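NDP-rhamnosyltransferase (Saccharopolyspora spinosa, PDB 3TSA) belongs to the GT-B glycosyltransferases, enzymes built from two Rossmann-like domains that face each other across a cleft. Local coordinates at residues Val139-Gly144 with Leu177-Cys182; Trp143-Thr148 with Leu186-Ala191. All coordinates share one frame; numbering follows the deposited sequence.

Contact 1 (Val139-Gly144 with Leu177-Cys182); sequences VLHRWG and LILDPC
Arg142 crosses obliquely over the CG2 branch of Ile178 and reaches the carboxylate of Asp180, and this crossing dominates the contact. Its CG stands anti to the carbonyl carbon (chi1 -74°) and the chain runs extended from CG to NE, so the guanidinium reaches the neighbouring strand. Ile178 CG2 sits over the centre of one guanidinium face, 3.8 Å from Arg142 CZ. At the edge, Arg142 NH1 makes a salt bridge to Asp180 OD2 at 2.9 Å; the two planes are 77° apart and the donor arrives from above the carboxylate plane, so the pairing is not a coplanar fork. Arg142 NE takes a second carboxylate, that of Asp146, and NH2 bonds to Pro192 O, which fixes the rotation of the group. Asp180 OD1 accepts from Cys182 N, an Asx turn at the C-terminal end of the strand.

The backbones run parallel. Leu140 N donates to Leu177 O, and Leu179 N to Leu140 O at 2.6 Å. The bond from Arg142 N to Leu179 O is almost straight (173°). On the sheet face of Val139, His141, Leu177 and Leu179, Val139 CG1 meets Leu179 CG at 3.6 Å, the two side chains crossing obliquely, whereas Val139 and Leu177 lie side by side. His141 CD2 also approaches Leu179 CB obliquely. Leu140 and Ile178 occupy the reverse face.

Strand 138-141, helix 151-166 and strand 177-180 form a beta-alpha-beta unit, and these adjacent strands belong to the parallel sheet of the Rossmann-like N-terminal domain of a GT-B fold.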
ATOM      1  N   VAL A 139       3.169   0.974 -21.260  1.00 16.80           N
ATOM      2  CA  VAL A 139       1.831   1.506 -21.022  1.00 17.43           C
ATOM      3  C   VAL A 139       2.074   2.850 -20.371  1.00 16.85           C
ATOM      4  O   VAL A 139       2.681   2.941 -19.268  1.00 16.60           O
ATOM      5  CB  VAL A 139       1.037   0.600 -20.078  1.00 17.63           C
ATOM      6  CG1 VAL A 139      -0.330   1.279 -19.689  1.00 16.14           C
ATOM      7  CG2 VAL A 139       0.694  -0.812 -20.739  1.00 18.23           C
ATOM      8  N   LEU A 140       1.662   3.921 -21.040  1.00 16.32           N
ATOM      9  CA  LEU A 140       1.840   5.251 -20.475  1.00 13.93           C
ATOM     10  C   LEU A 140       0.693   5.505 -19.463  1.00 14.05           C
ATOM     11  O   LEU A 140      -0.437   5.031 -19.634  1.00 16.80           O
ATOM     12  CB  LEU A 140       1.803   6.375 -21.575  1.00 15.82           C
ATOM     13  CG  LEU A 140       3.092   6.543 -22.383  1.00 19.69           C
ATOM     14  CD1 LEU A 140       3.005   7.916 -23.127  1.00 22.98           C
ATOM     15  CD2 LEU A 140       4.355   6.425 -21.505  1.00 19.61           C
ATOM     16  N   HIS A 141       0.997   6.275 -18.418  1.00 13.96           N
ATOM     17  CA  HIS A 141      -0.023   6.652 -17.413  1.00 14.15           C
ATOM     18  C   HIS A 141      -0.120   8.165 -17.213  1.00 15.22           C
ATOM     19  O   HIS A 141       0.841   8.796 -16.763  1.00 13.42           O
ATOM     20  CB  HIS A 141       0.339   5.981 -16.068  1.00 15.32           C
ATOM     21  CG  HIS A 141      -0.783   5.982 -15.084  1.00 19.32           C
ATOM     22  ND1 HIS A 141      -1.066   7.086 -14.313  1.00 22.81           N
ATOM     23  CD2 HIS A 141      -1.711   5.042 -14.763  1.00 20.97           C
ATOM     24  CE1 HIS A 141      -2.120   6.826 -13.552  1.00 20.58           C
ATOM     25  NE2 HIS A 141      -2.543   5.606 -13.813  1.00 19.78           N
ATOM     26  N   ARG A 142      -1.287   8.740 -17.495  1.00 13.51           N
ATOM     27  CA  ARG A 142      -1.538  10.133 -17.198  1.00 13.96           C
ATOM     28  C   ARG A 142      -1.854  10.283 -15.727  1.00 14.10           C
ATOM     29  O   ARG A 142      -2.567   9.455 -15.143  1.00 17.18           O
ATOM     30  CB  ARG A 142      -2.749  10.612 -17.998  1.00 14.12           C
ATOM     31  CG  ARG A 142      -2.339  10.779 -19.448  1.00 11.84           C
ATOM     32  CD  ARG A 142      -3.554  11.076 -20.339  1.00 14.40           C
ATOM     33  NE  ARG A 142      -3.008  11.419 -21.700  1.00 11.95           N
ATOM     34  CZ  ARG A 142      -3.694  11.128 -22.823  1.00 14.90           C
ATOM     35  NH1 ARG A 142      -4.960  10.608 -22.759  1.00 10.90           N
ATOM     36  NH2 ARG A 142      -3.114  11.362 -24.026  1.00 16.90           N
ATOM     37  N   TRP A 143      -1.357  11.372 -15.141  1.00 15.76           N
ATOM     38  CA  TRP A 143      -1.806  11.679 -13.757  1.00 14.74           C
ATOM     39  C   TRP A 143      -3.118  12.466 -13.745  1.00 16.40           C
ATOM     40  O   TRP A 143      -3.822  12.541 -12.710  1.00 17.45           O
ATOM     41  CB  TRP A 143      -0.690  12.402 -13.000  1.00 16.87           C
ATOM     42  CG  TRP A 143      -0.475  13.761 -13.624  1.00 19.44           C
ATOM     43  CD1 TRP A 143      -1.178  14.886 -13.345  1.00 22.70           C
ATOM     44  CD2 TRP A 143       0.348  14.053 -14.728  1.00 21.47           C
ATOM     45  NE1 TRP A 143      -0.796  15.907 -14.176  1.00 26.02           N
ATOM     46  CE2 TRP A 143       0.146  15.432 -15.041  1.00 25.38           C
ATOM     47  CE3 TRP A 143       1.297  13.318 -15.455  1.00 25.03           C
ATOM     48  CZ2 TRP A 143       0.819  16.075 -16.063  1.00 25.41           C
ATOM     49  CZ3 TRP A 143       1.981  13.956 -16.485  1.00 30.49           C
ATOM     50  CH2 TRP A 143       1.731  15.344 -16.783  1.00 31.82           C
ATOM     51  N   GLY A 144      -3.472  13.056 -14.883  1.00 15.11           N
ATOM     52  CA  GLY A 144      -4.678  13.883 -14.935  1.00 13.28           C
ATOM     53  C   GLY A 144      -4.763  14.620 -16.284  1.00 14.62           C
ATOM     54  O   GLY A 144      -4.650  13.994 -17.314  1.00 13.42           O
ATOM     55  N   LEU A 177      -0.246   1.728 -25.172  1.00 22.01           N
ATOM     56  CA  LEU A 177      -1.527   2.032 -24.536  1.00 18.90           C
ATOM     57  C   LEU A 177      -1.230   3.307 -23.701  1.00 18.59           C
ATOM     58  O   LEU A 177      -0.120   3.464 -23.192  1.00 17.11           O
ATOM     59  CB  LEU A 177      -1.855   0.837 -23.605  1.00 19.92           C
ATOM     60  CG  LEU A 177      -3.128   0.904 -22.800  1.00 23.97           C
ATOM     61  CD1 LEU A 177      -4.294   1.136 -23.768  1.00 21.71           C
ATOM     62  CD2 LEU A 177      -3.335  -0.368 -21.942  1.00 23.44           C
ATOM     63  N   ILE A 178      -2.200   4.215 -23.584  1.00 17.56           N
ATOM     64  CA  ILE A 178      -2.103   5.336 -22.575  1.00 16.12           C
ATOM     65  C   ILE A 178      -3.252   5.129 -21.616  1.00 17.02           C
ATOM     66  O   ILE A 178      -4.403   4.903 -22.093  1.00 17.42           O
ATOM     67  CB  ILE A 178      -2.323   6.700 -23.249  1.00 15.74           C
ATOM     68  CG1 ILE A 178      -1.227   6.852 -24.340  1.00 16.19           C
ATOM     69  CG2 ILE A 178      -2.145   7.767 -22.211  1.00 16.72           C
ATOM     70  CD1 ILE A 178      -1.412   8.098 -25.286  1.00 18.10           C
ATOM     71  N   LEU A 179      -2.990   5.146 -20.292  1.00 11.74           N
ATOM     72  CA  LEU A 179      -4.138   5.049 -19.358  1.00 13.90           C
ATOM     73  C   LEU A 179      -4.460   6.467 -18.874  1.00 13.66           C
ATOM     74  O   LEU A 179      -3.544   7.233 -18.603  1.00 15.53           O
ATOM     75  CB  LEU A 179      -3.815   4.190 -18.148  1.00 14.03           C
ATOM     76  CG  LEU A 179      -3.393   2.761 -18.518  1.00 19.37           C
ATOM     77  CD1 LEU A 179      -3.146   2.062 -17.184  1.00 18.51           C
ATOM     78  CD2 LEU A 179      -4.493   2.040 -19.219  1.00 17.54           C
ATOM     79  N   ASP A 180      -5.750   6.796 -18.754  1.00 11.90           N
ATOM     80  CA  ASP A 180      -6.141   8.184 -18.469  1.00 13.34           C
ATOM     81  C   ASP A 180      -7.239   8.205 -17.397  1.00 12.06           C
ATOM     82  O   ASP A 180      -8.407   7.817 -17.679  1.00 14.05           O
ATOM     83  CB  ASP A 180      -6.672   8.794 -19.837  1.00 12.56           C
ATOM     84  CG  ASP A 180      -6.888  10.250 -19.738  1.00 11.97           C
ATOM     85  OD1 ASP A 180      -6.797  10.802 -18.607  1.00 13.92           O
ATOM     86  OD2 ASP A 180      -7.143  10.875 -20.824  1.00 14.18           O
ATOM     87  N   PRO A 181      -6.933   8.753 -16.174  1.00 12.40           N
ATOM     88  CA  PRO A 181      -7.937   8.875 -15.149  1.00 11.81           C
ATOM     89  C   PRO A 181      -8.683  10.249 -15.193  1.00 11.83           C
ATOM     90  O   PRO A 181      -9.584  10.503 -14.396  1.00 12.57           O
ATOM     91  CB  PRO A 181      -7.101   8.789 -13.868  1.00 13.36           C
ATOM     92  CG  PRO A 181      -5.790   9.609 -14.218  1.00 11.66           C
ATOM     93  CD  PRO A 181      -5.570   9.163 -15.739  1.00 13.18           C
ATOM     94  N   CYS A 182      -8.286  11.138 -16.111  1.00 12.03           N
ATOM     95  CA  CYS A 182      -9.001  12.399 -16.192  1.00 10.80           C
ATOM     96  C   CYS A 182     -10.459  12.291 -16.709  1.00 12.92           C
ATOM     97  O   CYS A 182     -10.713  11.602 -17.687  1.00 12.88           O
ATOM     98  CB  CYS A 182      -8.189  13.322 -17.159  1.00 11.23           C
ATOM     99  SG  CYS A 182      -8.806  15.036 -17.200  1.00 13.43           S
TER

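Contact 2 (Trp143-Thr148 with Leu186-Ala191); sequences WGVDPT and LQASDA
The carboxamide of Gln187 is the flat group on which the two loops meet, and its polar contacts lie at its edge. Gln187 OE1 accepts in its own plane, on lone pairs, from two backbone amides: Asp146 N across the contact at 2.8 Å and Ala188 N of its own loop at 2.9 Å. Gln187 NE2 donates to Gly144 O at 3.1 Å, with that oxygen close to the amide plane although the donor stands above the plane of the Gly144 carbonyl; NE2 also probably bonds to Asp180 OD2. The chain reaches this position with CG anti to the backbone N (chi1 -178°) and a bend at chi2 (57°). Bonds at both ends hold the amide against rotation.

In the Asp146 carboxylate, OD1 offers its syn lone pair to Thr148 OG1 at 2.7 Å and is met from above the plane by Thr148 N, an Asx turn. Ala188 CB lies against the backbone oxygen, 3.5 Å from Asp146 O. A water at 2.7 Å from Asp146 O donates to it and also to Asp190 OD1.

Ala188 to Ala191 form a type I beta turn. The arrangement joins two loops that follow neighbouring strands of the Rossmann-like N-terminal domain, through a glutamine side chain bonded to backbone atoms of both.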
ATOM      1  N   TRP A 143      -1.357  11.372 -15.141  1.00 15.76           N
ATOM      2  CA  TRP A 143      -1.806  11.679 -13.757  1.00 14.74           C
ATOM      3  C   TRP A 143      -3.118  12.466 -13.745  1.00 16.40           C
ATOM      4  O   TRP A 143      -3.822  12.541 -12.710  1.00 17.45           O
ATOM      5  CB  TRP A 143      -0.690  12.402 -13.000  1.00 16.87           C
ATOM      6  CG  TRP A 143      -0.475  13.761 -13.624  1.00 19.44           C
ATOM      7  CD1 TRP A 143      -1.178  14.886 -13.345  1.00 22.70           C
ATOM      8  CD2 TRP A 143       0.348  14.053 -14.728  1.00 21.47           C
ATOM      9  NE1 TRP A 143      -0.796  15.907 -14.176  1.00 26.02           N
ATOM     10  CE2 TRP A 143       0.146  15.432 -15.041  1.00 25.38           C
ATOM     11  CE3 TRP A 143       1.297  13.318 -15.455  1.00 25.03           C
ATOM     12  CZ2 TRP A 143       0.819  16.075 -16.063  1.00 25.41           C
ATOM     13  CZ3 TRP A 143       1.981  13.956 -16.485  1.00 30.49           C
ATOM     14  CH2 TRP A 143       1.731  15.344 -16.783  1.00 31.82           C
ATOM     15  N   GLY A 144      -3.472  13.056 -14.883  1.00 15.11           N
ATOM     16  CA  GLY A 144      -4.678  13.883 -14.935  1.00 13.28           C
ATOM     17  C   GLY A 144      -4.763  14.620 -16.284  1.00 14.62           C
ATOM     18  O   GLY A 144      -4.650  13.994 -17.314  1.00 13.42           O
ATOM     19  N   VAL A 145      -4.977  15.936 -16.241  1.00 13.40           N
ATOM     20  CA  VAL A 145      -4.980  16.747 -17.482  1.00 12.78           C
ATOM     21  C   VAL A 145      -3.571  16.664 -18.088  1.00 12.84           C
ATOM     22  O   VAL A 145      -2.558  16.711 -17.348  1.00 15.03           O
ATOM     23  CB  VAL A 145      -5.385  18.201 -17.184  1.00 14.84           C
ATOM     24  CG1 VAL A 145      -5.255  19.049 -18.450  1.00 15.20           C
ATOM     25  CG2 VAL A 145      -6.836  18.232 -16.696  1.00 13.98           C
ATOM     26  N   ASP A 146      -3.511  16.409 -19.385  1.00 13.50           N
ATOM     27  CA  ASP A 146      -2.198  16.093 -20.055  1.00 11.96           C
ATOM     28  C   ASP A 146      -1.999  17.166 -21.116  1.00 12.79           C
ATOM     29  O   ASP A 146      -2.594  17.079 -22.186  1.00 14.87           O
ATOM     30  CB  ASP A 146      -2.300  14.688 -20.707  1.00 12.14           C
ATOM     31  CG  ASP A 146      -1.006  14.293 -21.461  1.00 14.96           C
ATOM     32  OD1 ASP A 146      -0.049  15.123 -21.556  1.00 15.02           O
ATOM     33  OD2 ASP A 146      -0.933  13.153 -21.924  1.00 17.47           O
ATOM     34  N   PRO A 147      -1.130  18.200 -20.842  1.00 14.78           N
ATOM     35  CA  PRO A 147      -0.877  19.255 -21.837  1.00 14.36           C
ATOM     36  C   PRO A 147       0.417  19.016 -22.596  1.00 16.42           C
ATOM     37  O   PRO A 147       1.062  19.971 -23.022  1.00 16.86           O
ATOM     38  CB  PRO A 147      -0.725  20.522 -20.980  1.00 16.77           C
ATOM     39  CG  PRO A 147      -0.683  20.108 -19.610  1.00 15.25           C
ATOM     40  CD  PRO A 147      -0.628  18.568 -19.510  1.00 15.58           C
ATOM     41  N   THR A 148       0.795  17.749 -22.752  1.00 15.66           N
ATOM     42  CA  THR A 148       2.108  17.468 -23.374  1.00 16.47           C
ATOM     43  C   THR A 148       2.152  17.439 -24.863  1.00 16.88           C
ATOM     44  O   THR A 148       3.243  17.451 -25.414  1.00 17.26           O
ATOM     45  CB  THR A 148       2.802  16.197 -22.782  1.00 15.11           C
ATOM     46  OG1 THR A 148       2.086  15.008 -23.137  1.00 15.22           O
ATOM     47  CG2 THR A 148       3.021  16.370 -21.293  1.00 16.60           C
ATOM     48  N   LEU A 186     -12.986  17.021 -19.203  1.00 12.73           N
ATOM     49  CA  LEU A 186     -11.938  18.013 -18.772  1.00 12.45           C
ATOM     50  C   LEU A 186     -10.597  17.809 -19.433  1.00 13.23           C
ATOM     51  O   LEU A 186      -9.687  18.622 -19.219  1.00 13.15           O
ATOM     52  CB  LEU A 186     -11.683  17.901 -17.253  1.00 10.31           C
ATOM     53  CG  LEU A 186     -12.963  18.060 -16.408  1.00 11.06           C
ATOM     54  CD1 LEU A 186     -12.587  17.773 -14.979  1.00 13.46           C
ATOM     55  CD2 LEU A 186     -13.563  19.497 -16.544  1.00 11.66           C
ATOM     56  N   GLN A 187     -10.408  16.774 -20.261  1.00 12.65           N
ATOM     57  CA  GLN A 187      -9.063  16.515 -20.744  1.00 12.16           C
ATOM     58  C   GLN A 187      -8.707  17.502 -21.846  1.00 12.77           C
ATOM     59  O   GLN A 187      -9.594  17.949 -22.580  1.00 13.61           O
ATOM     60  CB  GLN A 187      -9.020  15.028 -21.205  1.00 11.13           C
ATOM     61  CG  GLN A 187      -7.589  14.518 -21.726  1.00 11.68           C
ATOM     62  CD  GLN A 187      -6.562  14.714 -20.653  1.00 12.68           C
ATOM     63  OE1 GLN A 187      -5.988  15.787 -20.565  1.00 13.40           O
ATOM     64  NE2 GLN A 187      -6.299  13.697 -19.871  1.00 12.38           N
ATOM     65  N   ALA A 188      -7.422  17.916 -21.957  1.00 12.40           N
ATOM     66  CA  ALA A 188      -6.959  18.802 -22.993  1.00 14.32           C
ATOM     67  C   ALA A 188      -7.365  18.261 -24.376  1.00 15.11           C
ATOM     68  O   ALA A 188      -7.224  17.033 -24.674  1.00 13.24           O
ATOM     69  CB  ALA A 188      -5.410  18.950 -22.904  1.00 14.04           C
ATOM     70  N   SER A 189      -7.880  19.181 -25.195  1.00 16.61           N
ATOM     71  CA  SER A 189      -8.395  18.747 -26.493  1.00 17.63           C
ATOM     72  C   SER A 189      -7.362  18.058 -27.353  1.00 17.61           C
ATOM     73  O   SER A 189      -7.722  17.195 -28.149  1.00 19.20           O
ATOM     74  CB  SER A 189      -9.046  19.923 -27.249  1.00 21.29           C
ATOM     75  OG  SER A 189      -8.150  21.009 -27.407  1.00 26.76           O
ATOM     76  N   ASP A 190      -6.081  18.382 -27.221  1.00 15.17           N
ATOM     77  CA  ASP A 190      -5.062  17.764 -28.068  1.00 15.43           C
ATOM     78  C   ASP A 190      -4.321  16.567 -27.519  1.00 15.09           C
ATOM     79  O   ASP A 190      -3.331  16.066 -28.131  1.00 15.38           O
ATOM     80  CB  ASP A 190      -4.062  18.849 -28.586  1.00 16.56           C
ATOM     81  CG  ASP A 190      -3.310  19.480 -27.509  1.00 21.41           C
ATOM     82  OD1 ASP A 190      -3.535  19.147 -26.311  1.00 19.14           O
ATOM     83  OD2 ASP A 190      -2.452  20.331 -27.843  1.00 18.29           O
ATOM     84  N   ALA A 191      -4.815  16.027 -26.408  1.00 16.24           N
ATOM     85  CA  ALA A 191      -4.224  14.813 -25.867  1.00 15.66           C
ATOM     86  C   ALA A 191      -4.736  13.584 -26.646  1.00 15.13           C
ATOM     87  O   ALA A 191      -5.957  13.444 -26.786  1.00 15.48           O
ATOM     88  CB  ALA A 191      -4.649  14.702 -24.336  1.00 14.44           C
TER
HETATM   89  O   HOH W   1      -1.902  17.506 -24.809  1.00 17.84           O

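Overall arrangement
Both contacts are largely buried and start from the same piece of chain, sharing Trp143 and Gly144, with centres 10 Å apart. Contact 1 joins two adjacent strands, burying 611 Å² through backbone hydrogen bonds and apolar side chains, with one salt bridge at its C-terminal end. Contact 2 joins the loops that follow those strands, burying 253 Å², and relies on hydrogen bonds of the Gln187 carboxamide to backbone atoms, and on a water. The charged end of contact 1 leads into contact 2, where Cys182 SG packs on Val145 CG2. A magnesium ion lies near this junction, about 5 Å from the Gln187 side chain and about 7 Å from that of Asp180.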